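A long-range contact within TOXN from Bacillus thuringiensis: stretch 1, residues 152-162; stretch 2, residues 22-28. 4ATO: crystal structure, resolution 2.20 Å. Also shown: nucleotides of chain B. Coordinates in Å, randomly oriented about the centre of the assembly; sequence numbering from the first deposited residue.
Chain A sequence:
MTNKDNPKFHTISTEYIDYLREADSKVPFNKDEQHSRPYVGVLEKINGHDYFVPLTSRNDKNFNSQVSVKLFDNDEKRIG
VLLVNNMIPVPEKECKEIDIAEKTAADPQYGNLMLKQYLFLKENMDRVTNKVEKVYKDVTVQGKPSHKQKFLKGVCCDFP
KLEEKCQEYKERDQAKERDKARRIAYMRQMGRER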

# COMPACT_ATOMS: atom_id res chain seq x y z
N LEU A 152 -20.05 8.44 27.63
CA LEU A 152 -18.97 7.51 27.95
C LEU A 152 -19.03 7.10 29.42
O LEU A 152 -18.91 5.92 29.73
CB LEU A 152 -17.59 8.09 27.59
CG LEU A 152 -17.31 8.20 26.08
CD1 LEU A 152 -16.03 8.98 25.80
CD2 LEU A 152 -17.24 6.82 25.46
N LYS A 153 -19.23 8.07 30.30
CA LYS A 153 -19.33 7.78 31.74
C LYS A 153 -20.46 6.82 32.04
O LYS A 153 -20.32 5.95 32.90
CB LYS A 153 -19.50 9.06 32.56
CG LYS A 153 -18.21 9.83 32.75
CD LYS A 153 -18.43 11.12 33.54
CE LYS A 153 -17.14 11.92 33.70
NZ LYS A 153 -16.73 12.59 32.44
N GLY A 154 -21.57 6.97 31.33
CA GLY A 154 -22.73 6.12 31.54
C GLY A 154 -22.48 4.68 31.09
O GLY A 154 -22.89 3.74 31.76
N VAL A 155 -21.79 4.51 29.97
CA VAL A 155 -21.64 3.18 29.38
C VAL A 155 -20.37 2.46 29.86
O VAL A 155 -20.23 1.25 29.63
CB VAL A 155 -21.67 3.24 27.83
CG1 VAL A 155 -20.31 3.64 27.29
CG2 VAL A 155 -22.10 1.91 27.24
N CYS A 156 -19.46 3.18 30.51
CA CYS A 156 -18.18 2.60 30.93
C CYS A 156 -18.12 2.34 32.42
O CYS A 156 -18.74 3.05 33.20
CB CYS A 156 -17.01 3.51 30.58
SG CYS A 156 -16.78 3.81 28.83
N CYS A 157 -17.35 1.32 32.80
CA CYS A 157 -16.98 1.16 34.20
C CYS A 157 -16.38 2.46 34.78
O CYS A 157 -15.80 3.30 34.06
CB CYS A 157 -15.94 0.05 34.34
SG CYS A 157 -16.53 -1.60 33.92
N ASP A 158 -16.53 2.62 36.09
CA ASP A 158 -15.92 3.72 36.83
C ASP A 158 -14.46 3.36 37.04
O ASP A 158 -14.09 2.77 38.05
CB ASP A 158 -16.64 3.87 38.19
CG ASP A 158 -16.20 5.11 38.96
OD1 ASP A 158 -15.14 5.67 38.65
OD2 ASP A 158 -16.93 5.51 39.89
N PHE A 159 -13.62 3.69 36.05
CA PHE A 159 -12.22 3.29 36.10
C PHE A 159 -11.50 3.71 37.38
O PHE A 159 -10.81 2.90 37.98
CB PHE A 159 -11.44 3.77 34.87
CG PHE A 159 -12.00 3.29 33.57
CD1 PHE A 159 -12.35 1.96 33.40
CD2 PHE A 159 -12.19 4.16 32.51
CE1 PHE A 159 -12.88 1.51 32.21
CE2 PHE A 159 -12.71 3.72 31.31
CZ PHE A 159 -13.06 2.39 31.16
N PRO A 160 -11.66 4.99 37.80
CA PRO A 160 -10.95 5.41 39.01
C PRO A 160 -11.34 4.60 40.25
O PRO A 160 -10.48 4.28 41.06
CB PRO A 160 -11.38 6.87 39.18
CG PRO A 160 -11.64 7.33 37.80
CD PRO A 160 -12.30 6.14 37.14
N LYS A 161 -12.62 4.30 40.38
CA LYS A 161 -13.07 3.51 41.51
C LYS A 161 -12.42 2.12 41.49
O LYS A 161 -11.95 1.65 42.52
CB LYS A 161 -14.60 3.41 41.53
CG LYS A 161 -15.17 2.99 42.88
CD LYS A 161 -16.69 3.18 42.94
CE LYS A 161 -17.23 2.85 44.33
NZ LYS A 161 -18.73 2.91 44.39
N LEU A 162 -12.38 1.49 40.32
CA LEU A 162 -11.76 0.17 40.19
C LEU A 162 -10.25 0.22 40.47
O LEU A 162 -9.68 -0.75 40.98
CB LEU A 162 -12.01 -0.43 38.81
CG LEU A 162 -13.46 -0.74 38.41
CD1 LEU A 162 -13.51 -1.54 37.10
CD2 LEU A 162 -14.20 -1.47 39.52
O5' A B 1 -21.98 -11.20 28.65
C5' A B 1 -22.99 -12.14 28.34
C4' A B 1 -24.28 -11.83 29.06
O4' A B 1 -24.04 -11.79 30.48
C3' A B 1 -24.90 -10.47 28.74
O3' A B 1 -25.67 -10.50 27.56
C2' A B 1 -25.71 -10.18 30.00
O2' A B 1 -26.95 -10.86 29.95
C1' A B 1 -24.86 -10.82 31.09
N9 A B 1 -24.01 -9.85 31.80
C8 A B 1 -22.63 -9.88 31.84
N7 A B 1 -22.10 -8.94 32.59
C5 A B 1 -23.20 -8.26 33.11
C6 A B 1 -23.30 -7.15 33.98
N6 A B 1 -22.25 -6.51 34.51
N1 A B 1 -24.54 -6.72 34.30
C2 A B 1 -25.59 -7.36 33.76
N3 A B 1 -25.62 -8.40 32.93
C4 A B 1 -24.38 -8.81 32.63
P A B 2 -25.88 -9.16 26.69
OP1 A B 2 -26.76 -9.52 25.56
OP2 A B 2 -24.53 -8.61 26.40
O5' A B 2 -26.65 -8.19 27.69
C5' A B 2 -28.03 -8.34 27.96
C4' A B 2 -28.48 -7.30 28.93
O4' A B 2 -27.67 -7.38 30.13
C3' A B 2 -28.32 -5.86 28.46
O3' A B 2 -29.45 -5.42 27.73
C2' A B 2 -28.07 -5.07 29.74
O2' A B 2 -29.30 -4.75 30.37
C1' A B 2 -27.35 -6.10 30.61
N9 A B 2 -25.88 -5.95 30.61
C8 A B 2 -24.99 -6.72 29.91
N7 A B 2 -23.73 -6.44 30.15
C5 A B 2 -23.80 -5.44 31.11
C6 A B 2 -22.80 -4.72 31.79
N6 A B 2 -21.51 -4.93 31.59
N1 A B 2 -23.17 -3.78 32.69
C2 A B 2 -24.49 -3.60 32.88
N3 A B 2 -25.52 -4.21 32.30
C4 A B 2 -25.11 -5.14 31.42
P A B 3 -29.27 -4.64 26.35
OP1 A B 3 -30.62 -4.50 25.75
OP2 A B 3 -28.21 -5.34 25.59
O5' A B 3 -28.74 -3.21 26.83
C5' A B 3 -29.54 -2.38 27.67
C4' A B 3 -28.75 -1.19 28.17
O4' A B 3 -27.79 -1.63 29.16
C3' A B 3 -27.92 -0.46 27.13
O3' A B 3 -28.69 0.48 26.38
C2' A B 3 -26.81 0.18 27.96
O2' A B 3 -27.27 1.37 28.58
C1' A B 3 -26.60 -0.87 29.05
N9 A B 3 -25.49 -1.79 28.73
C8 A B 3 -25.52 -2.90 27.91
N7 A B 3 -24.37 -3.55 27.84
C5 A B 3 -23.54 -2.83 28.68
C6 A B 3 -22.19 -3.00 29.03
N6 A B 3 -21.42 -3.98 28.56
N1 A B 3 -21.64 -2.11 29.90
C2 A B 3 -22.42 -1.11 30.36
N3 A B 3 -23.70 -0.85 30.10
C4 A B 3 -24.21 -1.75 29.24
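Stretch 2, residues 22-28: EADSKVP

The most striking feature of this contact is a very short hydrogen bond, 2.5 Å from Asp 158 N to Asp 24 OD2, that joins two segments more than 120 residues apart in sequence. It is nearly linear (166°), and the same carboxylate uses its other oxygen within its own stretch, where Lys 26 N donates to Asp 24 OD1 at 2.7 Å. One side chain, with chi1 in the t well, thus fixes the start of a type I turn and ties it to the linker between two helices.

Stretch 2 passes from a weakly bonded helical segment into a type I turn from Asp 24 to Val 27, closed by Val 27 N to Asp 24 O at 3.3 Å. The two stretches run in opposite senses: CA of Cys 157 lies 5.6 Å from CA of Lys 26, and CA of Lys 161 lies 6.9 Å from CA of Ala 23.

Lys 26 reaches the end of the first helix, where carbonyls lack further helical amides. Lys 26 NZ donates to Cys 156 O at 2.9 Å and makes weak bonds to Gly 154 O at 3.2 Å and Lys 153 O at 3.4 Å, so the ammonium group gathers these carbonyls around it. At the second helix, Lys 161 extends fully, all four chi angles t, and its NZ makes a weak bond to Ala 23 O at 3.3 Å.

Side-chain packing involves Leu 162 and Cys 157. Leu 162 CD1 makes an apolar contact with Val 27 CG2 at 4.1 Å, and Leu 162 CD2 approaches Asp 24 CB at 4.0 Å; Cys 157 SG lies 4.0 Å from Lys 26 CB. The carbonyl of Lys 26 also accepts from a nucleotide base, A2 N6 to Lys 26 O at 3.0 Å.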

# COMPACT_ATOMS: atom_id res chain seq x y z
N GLU A 22 -18.52 -5.30 43.21
CA GLU A 22 -19.00 -4.63 44.42
C GLU A 22 -18.96 -3.11 44.23
O GLU A 22 -19.89 -2.40 44.61
CB GLU A 22 -18.15 -5.01 45.63
CG GLU A 22 -18.17 -6.49 45.99
CD GLU A 22 -17.23 -6.84 47.13
OE1 GLU A 22 -16.40 -5.98 47.51
OE2 GLU A 22 -17.31 -7.97 47.65
N ALA A 23 -17.88 -2.62 43.63
CA ALA A 23 -17.69 -1.18 43.46
C ALA A 23 -18.35 -0.64 42.19
O ALA A 23 -18.71 0.54 42.14
CB ALA A 23 -16.20 -0.84 43.46
N ASP A 24 -18.50 -1.48 41.18
CA ASP A 24 -19.11 -1.07 39.91
C ASP A 24 -19.83 -2.24 39.25
O ASP A 24 -19.20 -3.22 38.81
CB ASP A 24 -18.05 -0.50 38.96
CG ASP A 24 -18.66 0.14 37.71
OD1 ASP A 24 -19.63 -0.41 37.15
OD2 ASP A 24 -18.16 1.20 37.30
N SER A 25 -21.15 -2.11 39.13
CA SER A 25 -21.98 -3.19 38.61
C SER A 25 -21.79 -3.47 37.11
O SER A 25 -22.36 -4.43 36.59
CB SER A 25 -23.46 -2.91 38.90
OG SER A 25 -23.88 -1.69 38.33
N LYS A 26 -20.99 -2.65 36.43
CA LYS A 26 -20.77 -2.86 34.99
C LYS A 26 -19.64 -3.83 34.68
O LYS A 26 -19.40 -4.15 33.51
CB LYS A 26 -20.53 -1.53 34.26
CG LYS A 26 -21.71 -0.58 34.24
CD LYS A 26 -21.25 0.79 33.78
CE LYS A 26 -22.11 1.89 34.32
NZ LYS A 26 -21.31 3.13 34.51
N VAL A 27 -18.93 -4.29 35.71
CA VAL A 27 -17.89 -5.30 35.51
C VAL A 27 -18.55 -6.56 34.92
O VAL A 27 -19.63 -6.95 35.37
CB VAL A 27 -17.16 -5.64 36.83
CG1 VAL A 27 -16.16 -6.76 36.61
CG2 VAL A 27 -16.46 -4.41 37.38
N PRO A 28 -17.92 -7.17 33.91
CA PRO A 28 -18.57 -8.31 33.24
C PRO A 28 -18.64 -9.57 34.10
O PRO A 28 -17.66 -9.91 34.76
CB PRO A 28 -17.67 -8.57 32.03
CG PRO A 28 -16.91 -7.28 31.83
CD PRO A 28 -16.69 -6.75 33.20